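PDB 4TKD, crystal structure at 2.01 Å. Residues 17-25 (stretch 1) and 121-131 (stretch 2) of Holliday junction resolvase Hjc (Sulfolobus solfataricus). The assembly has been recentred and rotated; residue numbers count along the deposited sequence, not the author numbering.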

# COMPACT_ATOMS: atom_id res chain seq x y z
N SER C 17 -19.38 -12.58 10.92
CA SER C 17 -20.39 -11.96 11.77
C SER C 17 -19.94 -10.62 12.35
O SER C 17 -20.72 -9.67 12.36
CB SER C 17 -20.82 -12.91 12.88
OG SER C 17 -21.85 -12.33 13.67
N ARG C 18 -18.69 -10.53 12.84
CA ARG C 18 -18.15 -9.30 13.40
C ARG C 18 -17.90 -8.23 12.34
O ARG C 18 -18.24 -7.07 12.58
CB ARG C 18 -16.91 -9.58 14.26
CG ARG C 18 -17.28 -9.61 15.75
CD ARG C 18 -16.76 -8.39 16.50
NE ARG C 18 -17.41 -7.14 16.10
CZ ARG C 18 -18.39 -6.55 16.77
NH1 ARG C 18 -18.91 -5.41 16.32
NH2 ARG C 18 -18.86 -7.08 17.89
N LEU C 19 -17.42 -8.63 11.13
CA LEU C 19 -17.27 -7.68 10.01
C LEU C 19 -18.63 -7.13 9.58
O LEU C 19 -18.77 -5.92 9.35
CB LEU C 19 -16.51 -8.30 8.82
CG LEU C 19 -15.00 -8.49 9.04
CD1 LEU C 19 -14.41 -9.37 7.97
CD2 LEU C 19 -14.27 -7.14 9.14
N ARG C 20 -19.65 -8.01 9.57
CA ARG C 20 -21.03 -7.59 9.28
C ARG C 20 -21.55 -6.61 10.35
O ARG C 20 -22.12 -5.58 9.98
CB ARG C 20 -21.97 -8.80 9.10
CG ARG C 20 -21.84 -9.40 7.71
CD ARG C 20 -22.76 -10.58 7.48
NE ARG C 20 -22.55 -11.13 6.14
CZ ARG C 20 -22.71 -12.41 5.81
NH1 ARG C 20 -23.09 -13.30 6.73
NH2 ARG C 20 -22.46 -12.83 4.57
N ASP C 21 -21.24 -6.85 11.64
CA ASP C 21 -21.62 -5.94 12.74
C ASP C 21 -20.99 -4.56 12.56
O ASP C 21 -21.55 -3.57 13.01
CB ASP C 21 -21.20 -6.51 14.11
CG ASP C 21 -21.94 -7.76 14.59
OD1 ASP C 21 -23.01 -8.08 14.03
OD2 ASP C 21 -21.45 -8.41 15.55
N LYS C 22 -19.82 -4.50 11.90
CA LYS C 22 -19.10 -3.25 11.64
C LYS C 22 -19.54 -2.53 10.35
O LYS C 22 -18.92 -1.55 9.96
CB LYS C 22 -17.57 -3.45 11.67
CG LYS C 22 -17.01 -4.09 12.95
CD LYS C 22 -16.89 -3.16 14.11
CE LYS C 22 -16.00 -3.80 15.16
NZ LYS C 22 -16.37 -3.35 16.53
N GLY C 23 -20.61 -3.01 9.70
CA GLY C 23 -21.14 -2.40 8.48
C GLY C 23 -20.53 -2.84 7.16
O GLY C 23 -20.68 -2.15 6.16
N PHE C 24 -19.86 -4.01 7.14
CA PHE C 24 -19.26 -4.55 5.93
C PHE C 24 -20.21 -5.47 5.19
O PHE C 24 -20.94 -6.22 5.84
CB PHE C 24 -17.96 -5.34 6.25
CG PHE C 24 -16.73 -4.53 6.57
CD1 PHE C 24 -16.55 -3.96 7.82
CD2 PHE C 24 -15.72 -4.37 5.63
CE1 PHE C 24 -15.41 -3.22 8.11
CE2 PHE C 24 -14.59 -3.60 5.91
CZ PHE C 24 -14.44 -3.03 7.16
N ALA C 25 -20.14 -5.45 3.84
CA ALA C 25 -20.82 -6.37 2.93
C ALA C 25 -19.79 -7.49 2.81
O ALA C 25 -18.64 -7.24 2.42
CB ALA C 25 -21.05 -5.73 1.56
N ASP C 121 -5.54 -7.58 15.80
CA ASP C 121 -6.82 -8.09 16.25
C ASP C 121 -7.85 -7.48 15.27
O ASP C 121 -7.47 -6.66 14.42
CB ASP C 121 -7.09 -7.79 17.73
CG ASP C 121 -7.31 -6.33 18.14
OD1 ASP C 121 -7.31 -5.45 17.25
OD2 ASP C 121 -7.49 -6.08 19.36
N LEU C 122 -9.14 -7.86 15.37
CA LEU C 122 -10.17 -7.36 14.45
C LEU C 122 -10.32 -5.84 14.41
O LEU C 122 -10.43 -5.26 13.33
CB LEU C 122 -11.52 -8.04 14.70
CG LEU C 122 -12.60 -7.71 13.67
CD1 LEU C 122 -12.77 -8.84 12.70
CD2 LEU C 122 -13.90 -7.25 14.34
N GLU C 123 -10.34 -5.22 15.58
CA GLU C 123 -10.53 -3.79 15.77
C GLU C 123 -9.43 -3.01 15.07
O GLU C 123 -9.73 -2.05 14.34
CB GLU C 123 -10.60 -3.48 17.29
CG GLU C 123 -11.46 -2.28 17.65
CD GLU C 123 -12.93 -2.38 17.29
OE1 GLU C 123 -13.56 -3.42 17.60
OE2 GLU C 123 -13.45 -1.40 16.71
N ASP C 124 -8.15 -3.43 15.28
CA ASP C 124 -6.95 -2.82 14.68
C ASP C 124 -6.95 -2.95 13.19
O ASP C 124 -6.58 -2.00 12.51
CB ASP C 124 -5.64 -3.40 15.23
CG ASP C 124 -5.34 -3.01 16.67
OD1 ASP C 124 -5.89 -1.97 17.14
OD2 ASP C 124 -4.60 -3.75 17.34
N LEU C 125 -7.30 -4.15 12.69
CA LEU C 125 -7.35 -4.39 11.25
C LEU C 125 -8.25 -3.34 10.63
O LEU C 125 -7.77 -2.54 9.82
CB LEU C 125 -7.88 -5.78 10.96
CG LEU C 125 -7.84 -6.18 9.50
CD1 LEU C 125 -7.39 -7.55 9.37
CD2 LEU C 125 -9.20 -6.06 8.85
N VAL C 126 -9.53 -3.30 11.08
CA VAL C 126 -10.60 -2.42 10.63
C VAL C 126 -10.23 -0.95 10.72
O VAL C 126 -10.41 -0.24 9.74
CB VAL C 126 -11.95 -2.76 11.34
CG1 VAL C 126 -13.03 -1.68 11.15
CG2 VAL C 126 -12.47 -4.13 10.90
N ARG C 127 -9.75 -0.49 11.90
CA ARG C 127 -9.42 0.91 12.08
C ARG C 127 -8.25 1.28 11.18
O ARG C 127 -8.39 2.24 10.42
CB ARG C 127 -9.14 1.23 13.57
CG ARG C 127 -8.74 2.71 13.85
CD ARG C 127 -8.19 2.91 15.26
NE ARG C 127 -6.86 2.29 15.41
CZ ARG C 127 -6.63 1.15 16.06
NH1 ARG C 127 -7.62 0.51 16.66
NH2 ARG C 127 -5.40 0.66 16.13
N LEU C 128 -7.15 0.50 11.19
CA LEU C 128 -6.00 0.78 10.34
C LEU C 128 -6.28 0.79 8.85
O LEU C 128 -5.83 1.72 8.19
CB LEU C 128 -4.77 -0.08 10.66
CG LEU C 128 -4.13 0.13 12.03
CD1 LEU C 128 -2.91 -0.75 12.19
CD2 LEU C 128 -3.76 1.54 12.25
N VAL C 129 -7.03 -0.20 8.33
CA VAL C 129 -7.34 -0.23 6.90
C VAL C 129 -8.29 0.93 6.52
O VAL C 129 -8.04 1.62 5.52
CB VAL C 129 -7.85 -1.62 6.40
CG1 VAL C 129 -8.17 -1.59 4.90
CG2 VAL C 129 -6.85 -2.72 6.69
N GLU C 130 -9.36 1.17 7.32
CA GLU C 130 -10.27 2.28 7.04
C GLU C 130 -9.51 3.62 7.12
O GLU C 130 -9.59 4.41 6.19
CB GLU C 130 -11.47 2.29 7.99
CG GLU C 130 -12.60 1.34 7.63
CD GLU C 130 -13.75 1.30 8.63
OE1 GLU C 130 -13.90 2.26 9.43
OE2 GLU C 130 -14.50 0.29 8.63
N ALA C 131 -8.70 3.82 8.19
CA ALA C 131 -7.90 5.04 8.35
C ALA C 131 -6.90 5.26 7.20
O ALA C 131 -6.62 6.40 6.84
CB ALA C 131 -7.21 5.06 9.70

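This is a small, mainly apolar contact, 351 Å² summed over both sides, in which the end of one helix and the turn after it rest on the first turns of another, with a single salt bridge, Lys 22 to Glu 123, across it. The helix axes cross at 44° and come no closer than 11.6 Å, so side chains alone span the gap. Leu 122 and Val 126, one helical turn apart, point toward stretch 1 and are the two residues of the second stretch most covered by the first. The CA-to-CB bond of Leu 19 runs sideways, but its end comes nearer: CD2 lies 3.9 Å from Val 126 CG2 and 4.2 Å from Leu 122 CD1, touching both residues at once. Leu 122 also meets the aliphatic parts of two basic side chains, with its CD2 3.8 Å from Arg 18 CD and 4.1 Å from Lys 22 CE. Lys 22, the first residue to leave helical phi/psi, thus sets its CE against Leu 122 while its ammonium reaches past to Glu 123, where NZ donates to OE1 at 3.0 Å. This is the only hydrogen bond across the stretches. Beyond Lys 22, Gly 23 adopts phi/psi of 87/19, where a CB would jam against the preceding carbonyl oxygen, and the chain turns to bring Phe 24 toward the second helix; Phe 24 N bonds to Leu 19 O at 3.1 Å, tying the turn back to the helix. The Phe 24 ring presents its edge to Val 126, CE1 to CG1 4.2 Å, and its CZ lies 3.6 Å from Glu 130 OE2, a carboxylate oxygen buried here without a hydrogen-bonding partner in the model. At the start of the second helix, Asp 121 OD1 accepts from Asp 124 N at 2.9 Å, an N-cap that satisfies an amide of the first turn.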